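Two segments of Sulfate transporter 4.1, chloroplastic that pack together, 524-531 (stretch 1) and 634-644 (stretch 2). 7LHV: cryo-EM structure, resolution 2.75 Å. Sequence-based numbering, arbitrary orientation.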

ATOM      1  N   THR A 524      26.183  29.717  10.827  1.00 93.05           N
ATOM      2  CA  THR A 524      24.755  29.981  10.757  1.00 93.05           C
ATOM      3  C   THR A 524      24.492  31.462  10.982  1.00 93.05           C
ATOM      4  O   THR A 524      25.296  32.167  11.601  1.00 93.05           O
ATOM      5  CB  THR A 524      23.978  29.146  11.784  1.00 93.05           C
ATOM      6  OG1 THR A 524      22.580  29.193  11.476  1.00 93.05           O
ATOM      7  CG2 THR A 524      24.204  29.672  13.192  1.00 93.05           C
ATOM      8  N   TYR A 525      23.365  31.930  10.458  1.00 88.33           N
ATOM      9  CA  TYR A 525      22.986  33.333  10.533  1.00 88.33           C
ATOM     10  C   TYR A 525      21.739  33.492  11.391  1.00 88.33           C
ATOM     11  O   TYR A 525      20.797  32.703  11.287  1.00 88.33           O
ATOM     12  CB  TYR A 525      22.738  33.909   9.137  1.00 88.33           C
ATOM     13  CG  TYR A 525      23.916  33.773   8.206  1.00 88.33           C
ATOM     14  CD1 TYR A 525      25.014  34.615   8.319  1.00 88.33           C
ATOM     15  CD2 TYR A 525      23.935  32.805   7.210  1.00 88.33           C
ATOM     16  CE1 TYR A 525      26.095  34.497   7.470  1.00 88.33           C
ATOM     17  CE2 TYR A 525      25.011  32.680   6.357  1.00 88.33           C
ATOM     18  CZ  TYR A 525      26.089  33.529   6.492  1.00 88.33           C
ATOM     19  OH  TYR A 525      27.165  33.411   5.645  1.00 88.33           O
ATOM     20  N   ASN A 526      21.746  34.515  12.242  1.00 86.34           N
ATOM     21  CA  ASN A 526      20.589  34.799  13.078  1.00 86.34           C
ATOM     22  C   ASN A 526      19.460  35.369  12.230  1.00 86.34           C
ATOM     23  O   ASN A 526      19.657  36.327  11.476  1.00 86.34           O
ATOM     24  CB  ASN A 526      20.961  35.781  14.187  1.00 86.34           C
ATOM     25  CG  ASN A 526      21.695  35.116  15.331  1.00 86.34           C
ATOM     26  OD1 ASN A 526      21.264  34.086  15.847  1.00 86.34           O
ATOM     27  ND2 ASN A 526      22.813  35.706  15.735  1.00 86.34           N
ATOM     28  N   GLY A 527      18.278  34.777  12.352  1.00 79.59           N
ATOM     29  CA  GLY A 527      17.105  35.225  11.644  1.00 79.59           C
ATOM     30  C   GLY A 527      16.788  34.450  10.383  1.00 79.59           C
ATOM     31  O   GLY A 527      15.643  34.494   9.926  1.00 79.59           O
ATOM     32  N   ILE A 528      17.753  33.726   9.826  1.00 68.99           N
ATOM     33  CA  ILE A 528      17.581  33.009   8.569  1.00 68.99           C
ATOM     34  C   ILE A 528      17.680  31.517   8.841  1.00 68.99           C
ATOM     35  O   ILE A 528      18.586  31.071   9.555  1.00 68.99           O
ATOM     36  CB  ILE A 528      18.620  33.436   7.518  1.00 68.99           C
ATOM     37  CG1 ILE A 528      18.521  34.934   7.245  1.00 68.99           C
ATOM     38  CG2 ILE A 528      18.436  32.653   6.232  1.00 68.99           C
ATOM     39  CD1 ILE A 528      19.529  35.425   6.246  1.00 68.99           C
ATOM     40  N   VAL A 529      16.745  30.753   8.284  1.00 64.08           N
ATOM     41  CA  VAL A 529      16.764  29.298   8.342  1.00 64.08           C
ATOM     42  C   VAL A 529      16.786  28.769   6.917  1.00 64.08           C
ATOM     43  O   VAL A 529      15.930  29.131   6.104  1.00 64.08           O
ATOM     44  CB  VAL A 529      15.554  28.744   9.114  1.00 64.08           C
ATOM     45  CG1 VAL A 529      15.359  27.277   8.804  1.00 64.08           C
ATOM     46  CG2 VAL A 529      15.752  28.938  10.600  1.00 64.08           C
ATOM     47  N   ILE A 530      17.763  27.917   6.617  1.00 59.25           N
ATOM     48  CA  ILE A 530      17.911  27.307   5.300  1.00 59.25           C
ATOM     49  C   ILE A 530      17.510  25.846   5.419  1.00 59.25           C
ATOM     50  O   ILE A 530      18.115  25.090   6.188  1.00 59.25           O
ATOM     51  CB  ILE A 530      19.342  27.449   4.767  1.00 59.25           C
ATOM     52  CG1 ILE A 530      19.833  28.882   4.962  1.00 59.25           C
ATOM     53  CG2 ILE A 530      19.402  27.055   3.306  1.00 59.25           C
ATOM     54  CD1 ILE A 530      21.328  29.031   4.881  1.00 59.25           C
ATOM     55  N   VAL A 531      16.500  25.445   4.652  1.00 58.97           N
ATOM     56  CA  VAL A 531      15.912  24.115   4.737  1.00 58.97           C
ATOM     57  C   VAL A 531      16.046  23.436   3.384  1.00 58.97           C
ATOM     58  O   VAL A 531      15.719  24.029   2.352  1.00 58.97           O
ATOM     59  CB  VAL A 531      14.438  24.180   5.174  1.00 58.97           C
ATOM     60  CG1 VAL A 531      13.753  22.853   4.937  1.00 58.97           C
ATOM     61  CG2 VAL A 531      14.346  24.564   6.633  1.00 58.97           C
ATOM     62  N   ARG A 634      21.374  29.785  -6.487  1.00 85.68           N
ATOM     63  CA  ARG A 634      22.319  29.317  -5.484  1.00 85.68           C
ATOM     64  C   ARG A 634      21.826  29.749  -4.111  1.00 85.68           C
ATOM     65  O   ARG A 634      20.924  30.580  -3.988  1.00 85.68           O
ATOM     66  CB  ARG A 634      23.731  29.865  -5.743  1.00 85.68           C
ATOM     67  CG  ARG A 634      24.350  29.376  -7.041  1.00 85.68           C
ATOM     68  CD  ARG A 634      25.668  30.069  -7.343  1.00 85.68           C
ATOM     69  NE  ARG A 634      26.724  29.682  -6.415  1.00 85.68           N
ATOM     70  CZ  ARG A 634      27.306  30.510  -5.559  1.00 85.68           C
ATOM     71  NH1 ARG A 634      26.950  31.781  -5.476  1.00 85.68           N
ATOM     72  NH2 ARG A 634      28.274  30.052  -4.770  1.00 85.68           N
ATOM     73  N   VAL A 635      22.413  29.159  -3.070  1.00 86.54           N
ATOM     74  CA  VAL A 635      22.083  29.588  -1.715  1.00 86.54           C
ATOM     75  C   VAL A 635      22.886  30.823  -1.324  1.00 86.54           C
ATOM     76  O   VAL A 635      22.430  31.629  -0.501  1.00 86.54           O
ATOM     77  CB  VAL A 635      22.304  28.441  -0.717  1.00 86.54           C
ATOM     78  CG1 VAL A 635      23.770  28.066  -0.644  1.00 86.54           C
ATOM     79  CG2 VAL A 635      21.789  28.825   0.662  1.00 86.54           C
ATOM     80  N   HIS A 636      24.071  31.001  -1.908  1.00 92.94           N
ATOM     81  CA  HIS A 636      24.942  32.097  -1.501  1.00 92.94           C
ATOM     82  C   HIS A 636      24.283  33.445  -1.760  1.00 92.94           C
ATOM     83  O   HIS A 636      24.183  34.282  -0.858  1.00 92.94           O
ATOM     84  CB  HIS A 636      26.281  32.003  -2.235  1.00 92.94           C
ATOM     85  CG  HIS A 636      27.033  30.733  -1.974  1.00 92.94           C
ATOM     86  ND1 HIS A 636      26.576  29.498  -2.384  1.00 92.94           N
ATOM     87  CD2 HIS A 636      28.223  30.509  -1.366  1.00 92.94           C
ATOM     88  CE1 HIS A 636      27.444  28.568  -2.027  1.00 92.94           C
ATOM     89  NE2 HIS A 636      28.453  29.156  -1.408  1.00 92.94           N
ATOM     90  N   ASP A 637      23.804  33.662  -2.988  1.00 89.91           N
ATOM     91  CA  ASP A 637      23.171  34.935  -3.315  1.00 89.91           C
ATOM     92  C   ASP A 637      21.842  35.114  -2.589  1.00 89.91           C
ATOM     93  O   ASP A 637      21.487  36.241  -2.223  1.00 89.91           O
ATOM     94  CB  ASP A 637      22.997  35.057  -4.831  1.00 89.91           C
ATOM     95  CG  ASP A 637      22.084  33.996  -5.411  1.00 89.91           C
ATOM     96  OD1 ASP A 637      21.605  33.130  -4.652  1.00 89.91           O
ATOM     97  OD2 ASP A 637      21.851  34.021  -6.637  1.00 89.91           O
ATOM     98  N   ALA A 638      21.102  34.025  -2.365  1.00 86.02           N
ATOM     99  CA  ALA A 638      19.856  34.117  -1.611  1.00 86.02           C
ATOM    100  C   ALA A 638      20.108  34.622  -0.198  1.00 86.02           C
ATOM    101  O   ALA A 638      19.442  35.550   0.274  1.00 86.02           O
ATOM    102  CB  ALA A 638      19.160  32.755  -1.574  1.00 86.02           C
ATOM    103  N   VAL A 639      21.083  34.032   0.494  1.00 85.28           N
ATOM    104  CA  VAL A 639      21.396  34.486   1.844  1.00 85.28           C
ATOM    105  C   VAL A 639      21.987  35.890   1.816  1.00 85.28           C
ATOM    106  O   VAL A 639      21.720  36.704   2.708  1.00 85.28           O
ATOM    107  CB  VAL A 639      22.322  33.477   2.541  1.00 85.28           C
ATOM    108  CG1 VAL A 639      22.901  34.070   3.809  1.00 85.28           C
ATOM    109  CG2 VAL A 639      21.546  32.221   2.868  1.00 85.28           C
ATOM    110  N   GLN A 640      22.778  36.206   0.788  1.00 90.79           N
ATOM    111  CA  GLN A 640      23.361  37.541   0.694  1.00 90.79           C
ATOM    112  C   GLN A 640      22.287  38.612   0.563  1.00 90.79           C
ATOM    113  O   GLN A 640      22.380  39.673   1.190  1.00 90.79           O
ATOM    114  CB  GLN A 640      24.335  37.608  -0.482  1.00 90.79           C
ATOM    115  CG  GLN A 640      25.708  37.039  -0.173  1.00 90.79           C
ATOM    116  CD  GLN A 640      26.334  37.670   1.054  1.00 90.79           C
ATOM    117  OE1 GLN A 640      26.333  38.891   1.208  1.00 90.79           O
ATOM    118  NE2 GLN A 640      26.868  36.838   1.939  1.00 90.79           N
ATOM    119  N   VAL A 641      21.258  38.361  -0.249  1.00 88.99           N
ATOM    120  CA  VAL A 641      20.182  39.338  -0.368  1.00 88.99           C
ATOM    121  C   VAL A 641      19.242  39.298   0.831  1.00 88.99           C
ATOM    122  O   VAL A 641      18.573  40.298   1.112  1.00 88.99           O
ATOM    123  CB  VAL A 641      19.376  39.151  -1.665  1.00 88.99           C
ATOM    124  CG1 VAL A 641      20.269  39.352  -2.879  1.00 88.99           C
ATOM    125  CG2 VAL A 641      18.706  37.798  -1.699  1.00 88.99           C
ATOM    126  N   CYS A 642      19.169  38.173   1.547  1.00 85.34           N
ATOM    127  CA  CYS A 642      18.357  38.132   2.757  1.00 85.34           C
ATOM    128  C   CYS A 642      18.987  38.945   3.882  1.00 85.34           C
ATOM    129  O   CYS A 642      18.275  39.602   4.649  1.00 85.34           O
ATOM    130  CB  CYS A 642      18.132  36.686   3.192  1.00 85.34           C
ATOM    131  SG  CYS A 642      16.864  35.817   2.245  1.00 85.34           S
ATOM    132  N   LEU A 643      20.317  38.905   4.007  1.00 87.33           N
ATOM    133  CA  LEU A 643      20.983  39.738   5.006  1.00 87.33           C
ATOM    134  C   LEU A 643      20.787  41.220   4.715  1.00 87.33           C
ATOM    135  O   LEU A 643      20.551  42.014   5.633  1.00 87.33           O
ATOM    136  CB  LEU A 643      22.474  39.408   5.077  1.00 87.33           C
ATOM    137  CG  LEU A 643      22.901  37.959   5.302  1.00 87.33           C
ATOM    138  CD1 LEU A 643      24.407  37.832   5.194  1.00 87.33           C
ATOM    139  CD2 LEU A 643      22.428  37.484   6.661  1.00 87.33           C
ATOM    140  N   GLN A 644      20.880  41.610   3.450  1.00 94.30           N
ATOM    141  CA  GLN A 644      20.724  43.007   3.068  1.00 94.30           C
ATOM    142  C   GLN A 644      19.260  43.434   3.103  1.00 94.30           C
ATOM    143  O   GLN A 644      18.893  44.471   2.553  1.00 94.30           O
ATOM    144  CB  GLN A 644      21.309  43.248   1.675  1.00 94.30           C
ATOM    145  CG  GLN A 644      22.794  42.950   1.571  1.00 94.30           C
ATOM    146  CD  GLN A 644      23.326  43.121   0.163  1.00 94.30           C
ATOM    147  OE1 GLN A 644      22.885  43.998  -0.578  1.00 94.30           O
ATOM    148  NE2 GLN A 644      24.284  42.281  -0.214  1.00 94.30           N
TER

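A β-strand that continues beyond this segment lies against a helix, the two running nearly antiparallel (163° between their directions) with their axes 9.9 Å apart at closest approach. No hydrogen bond crosses between the stretches. The helix satisfies its own backbone, as in V639 N to V635 O and L643 N to V639 O, both 2.9 Å, so what it offers the strand is side chains, and the contact is made by apolar packing that buries 323 Å² in all.

T524 stands clear of the helix, and the contact begins with Y525. Its CA-to-CB bond points toward the helix, and the m rotamer brings the ring against V639 and L643: CE2 of Y525 is 3.6 Å from CG1 of V639, while CD1 of Y525 is 4.2 Å from CD2 of L643. The breadth of an aromatic ring lets one residue touch two helix positions a turn apart. Both approach the ring obliquely.

Y525 also opens a type II β turn that closes at I528. The CA-to-CB bond of N526 points sideways, and the residue makes no contact. At G527 the backbone adopts 98/-19, where a CB would be jammed against the carbonyl O of N526; glycine suits this corner because of the turn itself, not because the helix crowds it.

I528 has the largest share of the contact on the strand side, with 68 Å² covered. The CG1-CD1 arm, extended by chi2 near 180°, carries CD1 into a pocket formed by V639, C642 and L643: CD1 of I528 lies 3.6 Å from CB of C642, 3.6 Å from CD2 of L643 and 4.4 Å from CG1 of V639. The small C642 allows a close approach. L643 sits on the surface and its CA-to-CB bond points sideways, yet its side chain is long enough to bring its end back to both I528 and Y525.

Strand alternation then turns V529 out of reach and brings I530 back toward the helix. CD1 of I530 packs 3.8 Å from CG2 of V639 and also lies near V635; CG2 of I530 adds to that contact, 4.0 Å from CG2 of V635. V639 thus touches Y525, I528 and I530, its two methyls reaching different neighbours. I528, I530, V635, V639 and C642 are all buried, where apolar contact surfaces suit because they need no polar partner; short V635 fills its place against I530. V531 takes no part.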